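Local coordinates for protein tyrosine--tRNA ligase (Archaeoglobus fulgidus, PDB 2CYB) that probably attaches tyrosine to its cognate tRNA in two steps, first activating the amino acid with ATP and then passing it to the acceptor end, at residues I67-N78 with Y158-L169; L173-H184 with P199-L207. All coordinates share one frame; numbering follows the deposited sequence.

Contact 1. Residues I67-N78 with Y158-L169. With TYR (tyrosine), chain C.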
loop_
_atom_site.group_PDB
_atom_site.type_symbol
_atom_site.label_atom_id
_atom_site.label_comp_id
_atom_site.label_asym_id
_atom_site.label_seq_id
_atom_site.Cartn_x
_atom_site.Cartn_y
_atom_site.Cartn_z
ATOM N N ILE A 67 2.502 25.127 8.507
ATOM C CA ILE A 67 1.848 24.478 7.385
ATOM C C ILE A 67 0.681 23.659 7.921
ATOM O O ILE A 67 0.818 22.949 8.916
ATOM C CB ILE A 67 2.792 23.514 6.636
ATOM C CG1 ILE A 67 3.940 24.294 5.999
ATOM C CG2 ILE A 67 2.011 22.753 5.566
ATOM C CD1 ILE A 67 4.887 23.422 5.204
ATOM N N VAL A 68 -0.474 23.782 7.280
ATOM C CA VAL A 68 -1.635 23.000 7.672
ATOM C C VAL A 68 -1.923 22.088 6.496
ATOM O O VAL A 68 -2.239 22.553 5.402
ATOM C CB VAL A 68 -2.879 23.867 7.924
ATOM C CG1 VAL A 68 -4.095 22.971 8.179
ATOM C CG2 VAL A 68 -2.644 24.776 9.119
ATOM N N LEU A 69 -1.798 20.786 6.716
ATOM C CA LEU A 69 -2.054 19.825 5.655
ATOM C C LEU A 69 -3.477 19.296 5.704
ATOM O O LEU A 69 -3.890 18.661 6.683
ATOM C CB LEU A 69 -1.076 18.644 5.744
ATOM C CG LEU A 69 -1.371 17.472 4.790
ATOM C CD1 LEU A 69 -1.203 17.922 3.341
ATOM C CD2 LEU A 69 -0.429 16.321 5.100
ATOM N N LEU A 70 -4.234 19.589 4.654
ATOM C CA LEU A 70 -5.589 19.089 4.527
ATOM C C LEU A 70 -5.305 17.774 3.796
ATOM O O LEU A 70 -5.153 17.743 2.578
ATOM C CB LEU A 70 -6.426 20.044 3.673
ATOM C CG LEU A 70 -6.595 21.441 4.301
ATOM C CD1 LEU A 70 -7.046 22.448 3.260
ATOM C CD2 LEU A 70 -7.600 21.369 5.432
ATOM N N ALA A 71 -5.199 16.694 4.563
ATOM C CA ALA A 71 -4.863 15.383 4.017
ATOM C C ALA A 71 -6.026 14.661 3.361
ATOM O O ALA A 71 -6.542 13.688 3.906
ATOM C CB ALA A 71 -4.261 14.509 5.138
ATOM N N ASP A 72 -6.423 15.108 2.170
ATOM C CA ASP A 72 -7.552 14.500 1.484
ATOM C C ASP A 72 -7.340 13.050 1.064
ATOM O O ASP A 72 -8.260 12.250 1.148
ATOM C CB ASP A 72 -7.968 15.341 0.260
ATOM C CG ASP A 72 -6.809 15.651 -0.677
ATOM O OD1 ASP A 72 -7.085 16.113 -1.804
ATOM O OD2 ASP A 72 -5.633 15.458 -0.299
ATOM N N ILE A 73 -6.140 12.714 0.603
ATOM C CA ILE A 73 -5.871 11.334 0.208
ATOM C C ILE A 73 -5.921 10.441 1.453
ATOM O O ILE A 73 -6.462 9.341 1.406
ATOM C CB ILE A 73 -4.496 11.197 -0.453
ATOM C CG1 ILE A 73 -4.422 12.102 -1.691
ATOM C CG2 ILE A 73 -4.244 9.743 -0.835
ATOM C CD1 ILE A 73 -5.489 11.834 -2.712
ATOM N N HIS A 74 -5.365 10.917 2.565
ATOM C CA HIS A 74 -5.404 10.132 3.800
ATOM C C HIS A 74 -6.846 9.852 4.222
ATOM O O HIS A 74 -7.179 8.733 4.633
ATOM C CB HIS A 74 -4.664 10.848 4.932
ATOM C CG HIS A 74 -3.181 10.684 4.870
ATOM N ND1 HIS A 74 -2.383 11.439 4.038
ATOM C CD2 HIS A 74 -2.355 9.813 5.499
ATOM C CE1 HIS A 74 -1.128 11.042 4.159
ATOM N NE2 HIS A 74 -1.084 10.057 5.038
ATOM N N ALA A 75 -7.693 10.871 4.115
ATOM C CA ALA A 75 -9.103 10.741 4.460
ATOM C C ALA A 75 -9.730 9.662 3.576
ATOM O O ALA A 75 -10.546 8.855 4.030
ATOM C CB ALA A 75 -9.818 12.079 4.255
ATOM N N TYR A 76 -9.336 9.641 2.310
ATOM C CA TYR A 76 -9.868 8.649 1.392
ATOM C C TYR A 76 -9.425 7.249 1.810
ATOM O O TYR A 76 -10.227 6.319 1.855
ATOM C CB TYR A 76 -9.375 8.911 -0.025
ATOM C CG TYR A 76 -9.896 7.901 -1.016
ATOM C CD1 TYR A 76 -11.181 8.014 -1.540
ATOM C CD2 TYR A 76 -9.114 6.824 -1.412
ATOM C CE1 TYR A 76 -11.673 7.075 -2.442
ATOM C CE2 TYR A 76 -9.589 5.877 -2.310
ATOM C CZ TYR A 76 -10.871 6.012 -2.823
ATOM O OH TYR A 76 -11.346 5.099 -3.728
ATOM N N LEU A 77 -8.138 7.108 2.096
ATOM C CA LEU A 77 -7.576 5.819 2.495
ATOM C C LEU A 77 -8.182 5.302 3.788
ATOM O O LEU A 77 -8.231 4.090 4.025
ATOM C CB LEU A 77 -6.075 5.947 2.706
ATOM C CG LEU A 77 -5.194 6.327 1.524
ATOM C CD1 LEU A 77 -3.760 6.475 2.034
ATOM C CD2 LEU A 77 -5.294 5.254 0.435
ATOM N N ASN A 78 -8.614 6.229 4.633
ATOM C CA ASN A 78 -9.185 5.873 5.933
ATOM C C ASN A 78 -10.712 5.820 5.882
ATOM O O ASN A 78 -11.390 6.037 6.889
ATOM C CB ASN A 78 -8.711 6.875 6.998
ATOM C CG ASN A 78 -8.633 6.263 8.400
ATOM O OD1 ASN A 78 -8.334 6.956 9.378
ATOM N ND2 ASN A 78 -8.897 4.967 8.499
ATOM N N TYR A 158 -1.290 4.303 4.478
ATOM C CA TYR A 158 -1.535 5.549 5.217
ATOM C C TYR A 158 -0.369 6.059 6.100
ATOM O O TYR A 158 0.070 7.202 5.949
ATOM C CB TYR A 158 -2.823 5.349 6.046
ATOM C CG TYR A 158 -3.348 6.524 6.839
ATOM C CD1 TYR A 158 -4.622 7.053 6.581
ATOM C CD2 TYR A 158 -2.618 7.056 7.899
ATOM C CE1 TYR A 158 -5.150 8.078 7.373
ATOM C CE2 TYR A 158 -3.131 8.073 8.689
ATOM C CZ TYR A 158 -4.388 8.581 8.424
ATOM O OH TYR A 158 -4.863 9.609 9.202
ATOM N N PRO A 159 0.160 5.222 7.017
ATOM C CA PRO A 159 1.265 5.695 7.866
ATOM C C PRO A 159 2.534 6.053 7.110
ATOM O O PRO A 159 3.232 6.992 7.472
ATOM C CB PRO A 159 1.480 4.535 8.845
ATOM C CG PRO A 159 1.099 3.331 8.010
ATOM C CD PRO A 159 -0.156 3.811 7.303
ATOM N N LEU A 160 2.830 5.302 6.059
ATOM C CA LEU A 160 4.015 5.576 5.261
ATOM C C LEU A 160 3.908 6.964 4.632
ATOM O O LEU A 160 4.875 7.728 4.610
ATOM C CB LEU A 160 4.162 4.528 4.159
ATOM C CG LEU A 160 4.050 3.066 4.596
ATOM C CD1 LEU A 160 4.303 2.171 3.388
ATOM C CD2 LEU A 160 5.046 2.769 5.710
ATOM N N MET A 161 2.723 7.283 4.127
ATOM C CA MET A 161 2.490 8.565 3.492
ATOM C C MET A 161 2.540 9.701 4.492
ATOM O O MET A 161 3.008 10.781 4.165
ATOM C CB MET A 161 1.149 8.558 2.760
ATOM C CG MET A 161 1.195 7.785 1.449
ATOM S SD MET A 161 -0.397 7.824 0.613
ATOM C CE MET A 161 -0.667 9.602 0.420
ATOM N N GLN A 162 2.047 9.466 5.704
ATOM C CA GLN A 162 2.092 10.503 6.726
ATOM C C GLN A 162 3.547 10.831 7.040
ATOM O O GLN A 162 3.920 12.000 7.133
ATOM C CB GLN A 162 1.386 10.049 8.004
ATOM C CG GLN A 162 1.375 11.120 9.081
ATOM C CD GLN A 162 0.380 10.819 10.182
ATOM O OE1 GLN A 162 -0.636 10.160 9.948
ATOM N NE2 GLN A 162 0.651 11.320 11.382
ATOM N N ALA A 163 4.365 9.795 7.193
ATOM C CA ALA A 163 5.782 9.985 7.481
ATOM C C ALA A 163 6.426 10.759 6.335
ATOM O O ALA A 163 7.209 11.679 6.568
ATOM C CB ALA A 163 6.474 8.640 7.667
ATOM N N LEU A 164 6.091 10.399 5.099
ATOM C CA LEU A 164 6.653 11.098 3.947
ATOM C C LEU A 164 6.179 12.536 3.821
ATOM O O LEU A 164 6.877 13.367 3.230
ATOM C CB LEU A 164 6.350 10.344 2.653
ATOM C CG LEU A 164 7.220 9.101 2.454
ATOM C CD1 LEU A 164 6.694 8.290 1.262
ATOM C CD2 LEU A 164 8.681 9.533 2.238
ATOM N N ASP A 165 5.003 12.844 4.362
ATOM C CA ASP A 165 4.507 14.218 4.294
ATOM C C ASP A 165 5.466 15.141 5.037
ATOM O O ASP A 165 5.681 16.277 4.628
ATOM C CB ASP A 165 3.118 14.336 4.928
ATOM C CG ASP A 165 2.048 13.681 4.100
ATOM O OD1 ASP A 165 1.012 13.312 4.683
ATOM O OD2 ASP A 165 2.235 13.548 2.868
ATOM N N ILE A 166 6.040 14.645 6.131
ATOM C CA ILE A 166 6.972 15.433 6.927
ATOM C C ILE A 166 8.163 15.858 6.060
ATOM O O ILE A 166 8.537 17.034 6.026
ATOM C CB ILE A 166 7.482 14.624 8.147
ATOM C CG1 ILE A 166 6.318 14.353 9.113
ATOM C CG2 ILE A 166 8.591 15.391 8.858
ATOM C CD1 ILE A 166 6.643 13.339 10.186
ATOM N N ALA A 167 8.734 14.901 5.340
ATOM C CA ALA A 167 9.880 15.183 4.476
ATOM C C ALA A 167 9.530 16.047 3.270
ATOM O O ALA A 167 10.228 17.013 2.966
ATOM C CB ALA A 167 10.502 13.884 4.003
ATOM N N HIS A 168 8.452 15.703 2.576
ATOM C CA HIS A 168 8.071 16.457 1.390
ATOM C C HIS A 168 7.558 17.871 1.643
ATOM O O HIS A 168 7.577 18.700 0.734
ATOM C CB HIS A 168 7.073 15.647 0.561
ATOM C CG HIS A 168 7.709 14.515 -0.187
ATOM N ND1 HIS A 168 7.920 14.547 -1.547
ATOM C CD2 HIS A 168 8.236 13.345 0.248
ATOM C CE1 HIS A 168 8.551 13.446 -1.920
ATOM N NE2 HIS A 168 8.756 12.700 -0.849
ATOM N N LEU A 169 7.109 18.155 2.864
ATOM C CA LEU A 169 6.640 19.496 3.191
ATOM C C LEU A 169 7.770 20.298 3.855
ATOM O O LEU A 169 7.572 21.439 4.284
ATOM C CB LEU A 169 5.418 19.425 4.121
ATOM C CG LEU A 169 4.145 18.833 3.500
ATOM C CD1 LEU A 169 3.108 18.584 4.595
ATOM C CD2 LEU A 169 3.592 19.773 2.438
HETATM N N TYR C . -3.077 10.819 11.046
HETATM C CA TYR C . -3.662 12.141 11.381
HETATM C C TYR C . -4.925 11.985 12.225
HETATM O O TYR C . -5.519 13.017 12.577
HETATM C CB TYR C . -3.965 12.906 10.088
HETATM C CG TYR C . -2.708 13.180 9.299
HETATM C CD1 TYR C . -2.573 12.754 7.977
HETATM C CD2 TYR C . -1.642 13.872 9.888
HETATM C CE1 TYR C . -1.397 13.017 7.253
HETATM C CE2 TYR C . -0.479 14.136 9.186
HETATM C CZ TYR C . -0.359 13.710 7.869
HETATM O OH TYR C . 0.792 13.998 7.181
HETATM O OXT TYR C . -5.293 10.833 12.537
#
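His74 and Tyr158 make a T-shaped aromatic pair: the CD2 edge of the imidazole stands over the centre of the phenol ring, the planes 87° apart. With CG set anti to the backbone N (chi1 -176°), the Tyr158 ring swings from helix 154-168 across to helix 72-77. His74 also works as a knob among Tyr158, Met161, Gln162 and Asp165, and its NE2 gives a weak, bent hydrogen bond to Tyr158 O (3.2 Å). Apolar contacts run on along the segments: Leu77 CD1 lies 3.9 Å from Met161 SD, and Ile67 CD1 reaches Leu169 CB at 4.2 Å.

The bound tyrosine lies in the pocket between the segments, its CE1 over a face of His74. The substrate OH gives its hydrogen bond to Asp165 OD1 at 2.6 Å, Leu69 CD2 touching both atoms, while Tyr158 OH and Gln162 OE1 each take the substrate N at 2.8 Å; Tyr158 OH is also bonded to Glu40, and Asp165 OD2 to Gln116. A phenylalanine in place of Tyr158 would probably leave the substrate amino group short of one acceptor and Glu40 without this mate. Polar groups thus hold the substrate's amino group and phenol hydroxyl, with rings and aliphatic groups packed between.

Contact 2. Residues L173-H184 with P199-L207. With TYR (tyrosine), chain C.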
loop_
_atom_site.group_PDB
_atom_site.type_symbol
_atom_site.label_atom_id
_atom_site.label_comp_id
_atom_site.label_asym_id
_atom_site.label_seq_id
_atom_site.Cartn_x
_atom_site.Cartn_y
_atom_site.Cartn_z
ATOM N N LEU A 173 9.327 20.247 12.598
ATOM C CA LEU A 173 8.584 19.831 13.781
ATOM C C LEU A 173 7.206 19.286 13.413
ATOM O O LEU A 173 6.349 20.018 12.915
ATOM C CB LEU A 173 8.423 21.016 14.742
ATOM C CG LEU A 173 7.599 20.763 16.011
ATOM C CD1 LEU A 173 8.324 19.779 16.908
ATOM C CD2 LEU A 173 7.362 22.074 16.743
ATOM N N ALA A 174 7.003 17.995 13.651
ATOM C CA ALA A 174 5.716 17.357 13.366
ATOM C C ALA A 174 4.862 17.453 14.630
ATOM O O ALA A 174 5.239 16.934 15.673
ATOM C CB ALA A 174 5.926 15.891 12.994
ATOM N N VAL A 175 3.717 18.111 14.526
ATOM C CA VAL A 175 2.819 18.266 15.663
ATOM C C VAL A 175 1.589 17.374 15.478
ATOM O O VAL A 175 1.039 17.282 14.381
ATOM C CB VAL A 175 2.339 19.731 15.802
ATOM C CG1 VAL A 175 1.403 19.859 16.989
ATOM C CG2 VAL A 175 3.536 20.666 15.969
ATOM N N GLY A 176 1.163 16.713 16.550
ATOM C CA GLY A 176 -0.018 15.874 16.457
ATOM C C GLY A 176 -0.407 15.321 17.808
ATOM O O GLY A 176 0.346 15.445 18.776
ATOM N N GLY A 177 -1.592 14.726 17.887
ATOM C CA GLY A 177 -2.004 14.140 19.142
ATOM C C GLY A 177 -1.055 12.995 19.445
ATOM O O GLY A 177 -0.383 12.477 18.550
ATOM N N ILE A 178 -0.999 12.594 20.707
ATOM C CA ILE A 178 -0.131 11.508 21.131
ATOM C C ILE A 178 -0.507 10.190 20.438
ATOM O O ILE A 178 0.272 9.238 20.437
ATOM C CB ILE A 178 -0.191 11.344 22.676
ATOM C CG1 ILE A 178 0.876 10.360 23.147
ATOM C CG2 ILE A 178 -1.560 10.871 23.093
ATOM C CD1 ILE A 178 2.262 10.949 23.200
ATOM N N ASP A 179 -1.698 10.124 19.845
ATOM C CA ASP A 179 -2.073 8.902 19.146
ATOM C C ASP A 179 -1.342 8.776 17.806
ATOM O O ASP A 179 -1.450 7.758 17.128
ATOM C CB ASP A 179 -3.592 8.802 18.956
ATOM C CG ASP A 179 -4.207 10.038 18.335
ATOM O OD1 ASP A 179 -3.500 11.039 18.080
ATOM O OD2 ASP A 179 -5.437 10.002 18.111
ATOM N N GLN A 180 -0.581 9.803 17.444
ATOM C CA GLN A 180 0.196 9.781 16.197
ATOM C C GLN A 180 1.628 9.348 16.532
ATOM O O GLN A 180 2.484 9.266 15.648
ATOM C CB GLN A 180 0.274 11.176 15.559
ATOM C CG GLN A 180 -1.058 11.886 15.336
ATOM C CD GLN A 180 -2.005 11.075 14.483
ATOM O OE1 GLN A 180 -1.667 10.680 13.365
ATOM N NE2 GLN A 180 -3.200 10.820 15.004
ATOM N N ARG A 181 1.885 9.063 17.807
ATOM C CA ARG A 181 3.236 8.715 18.248
ATOM C C ARG A 181 3.942 7.607 17.482
ATOM O O ARG A 181 5.096 7.771 17.081
ATOM C CB ARG A 181 3.245 8.378 19.748
ATOM C CG ARG A 181 4.648 8.382 20.349
ATOM C CD ARG A 181 4.665 8.072 21.850
ATOM N NE ARG A 181 5.982 8.351 22.424
ATOM C CZ ARG A 181 7.109 7.750 22.051
ATOM N NH1 ARG A 181 7.093 6.821 21.104
ATOM N NH2 ARG A 181 8.260 8.094 22.612
ATOM N N LYS A 182 3.269 6.483 17.274
ATOM C CA LYS A 182 3.893 5.380 16.561
ATOM C C LYS A 182 4.218 5.733 15.118
ATOM O O LYS A 182 5.250 5.313 14.598
ATOM C CB LYS A 182 3.018 4.125 16.618
ATOM C CG LYS A 182 2.922 3.533 18.023
ATOM C CD LYS A 182 2.673 2.037 17.984
ATOM C CE LYS A 182 2.645 1.447 19.389
ATOM N NZ LYS A 182 2.352 -0.016 19.392
ATOM N N ILE A 183 3.342 6.493 14.470
ATOM C CA ILE A 183 3.598 6.904 13.100
ATOM C C ILE A 183 4.813 7.835 13.104
ATOM O O ILE A 183 5.698 7.719 12.260
ATOM C CB ILE A 183 2.370 7.610 12.485
ATOM C CG1 ILE A 183 1.248 6.587 12.264
ATOM C CG2 ILE A 183 2.753 8.271 11.164
ATOM C CD1 ILE A 183 -0.072 7.195 11.767
ATOM N N HIS A 184 4.878 8.740 14.075
ATOM C CA HIS A 184 6.016 9.640 14.146
ATOM C C HIS A 184 7.312 8.894 14.438
ATOM O O HIS A 184 8.368 9.268 13.931
ATOM C CB HIS A 184 5.779 10.735 15.189
ATOM C CG HIS A 184 4.825 11.794 14.734
ATOM N ND1 HIS A 184 4.368 12.793 15.565
ATOM C CD2 HIS A 184 4.256 12.017 13.525
ATOM C CE1 HIS A 184 3.556 13.587 14.887
ATOM N NE2 HIS A 184 3.472 13.138 13.647
ATOM N N PRO A 199 12.465 13.981 12.003
ATOM C CA PRO A 199 11.757 15.141 12.545
ATOM C C PRO A 199 11.631 15.205 14.056
ATOM O O PRO A 199 11.623 14.179 14.752
ATOM C CB PRO A 199 10.390 15.034 11.888
ATOM C CG PRO A 199 10.169 13.547 11.908
ATOM C CD PRO A 199 11.513 13.011 11.431
ATOM N N VAL A 200 11.547 16.430 14.556
ATOM C CA VAL A 200 11.338 16.660 15.972
ATOM C C VAL A 200 9.818 16.519 16.049
ATOM O O VAL A 200 9.109 16.950 15.133
ATOM C CB VAL A 200 11.734 18.093 16.373
ATOM C CG1 VAL A 200 11.574 18.277 17.873
ATOM C CG2 VAL A 200 13.170 18.381 15.935
ATOM N N CYS A 201 9.316 15.905 17.114
ATOM C CA CYS A 201 7.877 15.719 17.258
ATOM C C CYS A 201 7.335 16.318 18.555
ATOM O O CYS A 201 7.960 16.210 19.613
ATOM C CB CYS A 201 7.543 14.230 17.203
ATOM S SG CYS A 201 8.178 13.415 15.711
ATOM N N LEU A 202 6.175 16.960 18.456
ATOM C CA LEU A 202 5.518 17.555 19.617
ATOM C C LEU A 202 4.132 16.929 19.691
ATOM O O LEU A 202 3.334 17.062 18.767
ATOM C CB LEU A 202 5.404 19.072 19.456
ATOM C CG LEU A 202 4.812 19.824 20.658
ATOM C CD1 LEU A 202 5.257 21.271 20.623
ATOM C CD2 LEU A 202 3.291 19.727 20.648
ATOM N N HIS A 203 3.845 16.241 20.787
ATOM C CA HIS A 203 2.557 15.578 20.927
ATOM C C HIS A 203 1.634 16.219 21.950
ATOM O O HIS A 203 2.049 16.560 23.055
ATOM C CB HIS A 203 2.780 14.117 21.287
ATOM C CG HIS A 203 3.552 13.357 20.253
ATOM N ND1 HIS A 203 4.499 12.409 20.576
ATOM C CD2 HIS A 203 3.506 13.398 18.901
ATOM C CE1 HIS A 203 5.005 11.899 19.467
ATOM N NE2 HIS A 203 4.420 12.482 18.438
ATOM N N THR A 204 0.375 16.378 21.568
ATOM C CA THR A 204 -0.621 16.957 22.459
ATOM C C THR A 204 -1.416 15.811 23.074
ATOM O O THR A 204 -1.520 14.728 22.497
ATOM C CB THR A 204 -1.573 17.878 21.692
ATOM O OG1 THR A 204 -2.143 17.159 20.591
ATOM C CG2 THR A 204 -0.826 19.090 21.159
ATOM N N PRO A 205 -1.974 16.023 24.270
ATOM C CA PRO A 205 -2.744 14.943 24.887
ATOM C C PRO A 205 -4.053 14.688 24.150
ATOM O O PRO A 205 -4.545 15.553 23.425
ATOM C CB PRO A 205 -2.966 15.449 26.314
ATOM C CG PRO A 205 -3.000 16.938 26.145
ATOM C CD PRO A 205 -1.883 17.195 25.159
ATOM N N ILE A 206 -4.606 13.497 24.321
ATOM C CA ILE A 206 -5.877 13.163 23.685
ATOM C C ILE A 206 -7.003 13.605 24.624
ATOM O O ILE A 206 -7.059 13.180 25.774
ATOM C CB ILE A 206 -5.994 11.646 23.435
ATOM C CG1 ILE A 206 -4.873 11.183 22.497
ATOM C CG2 ILE A 206 -7.362 11.321 22.861
ATOM C CD1 ILE A 206 -4.796 11.949 21.191
ATOM N N LEU A 207 -7.890 14.463 24.133
ATOM C CA LEU A 207 -8.994 14.965 24.946
ATOM C C LEU A 207 -10.088 13.939 25.191
ATOM O O LEU A 207 -10.627 13.362 24.250
ATOM C CB LEU A 207 -9.629 16.185 24.282
ATOM C CG LEU A 207 -8.885 17.513 24.305
ATOM C CD1 LEU A 207 -9.716 18.553 23.556
ATOM C CD2 LEU A 207 -8.641 17.952 25.751
HETATM N N TYR C . -3.077 10.819 11.046
HETATM C CA TYR C . -3.662 12.141 11.381
HETATM C C TYR C . -4.925 11.985 12.225
HETATM O O TYR C . -5.519 13.017 12.577
HETATM C CB TYR C . -3.965 12.906 10.088
HETATM C CG TYR C . -2.708 13.180 9.299
HETATM C CD1 TYR C . -2.573 12.754 7.977
HETATM C CD2 TYR C . -1.642 13.872 9.888
HETATM C CE1 TYR C . -1.397 13.017 7.253
HETATM C CE2 TYR C . -0.479 14.136 9.186
HETATM C CZ TYR C . -0.359 13.710 7.869
HETATM O OH TYR C . 0.792 13.998 7.181
HETATM O OXT TYR C . -5.293 10.833 12.537
#
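Strands 173-177 and 200-204 run parallel, joined through helix 181-190 as a beta-alpha-beta crossover of the Rossmann fold, with Leu173 beside Val200 and Gly177 beside Thr204. Backbone bonds alternate along the pair, from Ala174 N to Val200 O (2.8 Å) through to Ile178 N on Thr204 O.

On one face the bumps are Leu173, Val175, Val200 and Leu202. Leu173 CD1 fits between Val200 CG1 (3.7 Å) and Leu202 CB, because CG is anti to the backbone N (chi1 177°) and the side chain leans over the neighbouring strand. Val175 CG1 runs alongside Leu202 CD2, 4.1 Å away, and helix 47-61 covers Leu173 and Val175 through Leu59.

The other face carries Ala174, Cys201 and His203, and here the start of the helix settles against the sheet. Ala174 CB and Gln180 CB sit over opposite faces of the His184 ring, each near its rim, and Cys201 SG touches His184 CB at 3.6 Å. Gly176 leaves room for Gln180, whose CG would crowd any CB there; Gln180 OE1 accepts the substrate N at 2.7 Å. At Gly177 a CB would run into Ile206 CD1 and Asp179 OD1.

Just after strand 173-177, Ile178 CD1 rests on His203 CB, and its CG2 presses tightly on Ile206 CG1 (3.4 Å). Arg181 CG lies by His203 CE1, while Glu16 forms a salt bridge with Arg181 NE and a hydrogen bond with His203 ND1. Through its NE2, His203 meets His184 rim to rim, planes 17° apart, with one hydrogen bond between His184 ND1 and His203 NE2 at 2.9 Å.

Both contacts reach the same mixed sheet, yet they use it differently. All the touching residues of contact 1 are buried; contact 2 is mostly buried, with Ile206 exposed at one end. Contact 1 sets strand 65-70 and helix 72-77 against helix 154-168, so side chains and the substrate do nearly all the joining. Contact 2 is held by main-chain bonds between neighbouring strands. Contact 1 also nears the second subunit, whose Leu126 packs on Ile73 and Leu77. Helix 154-168 leads directly into strand 173-177, and the two meet again where Ile166 packs on Ala174 and Pro199. At the substrate, Gln162 NE2 probably bonds to Gln180 OE1 (3.1 Å), tying together two of the side chains that accept from the substrate N.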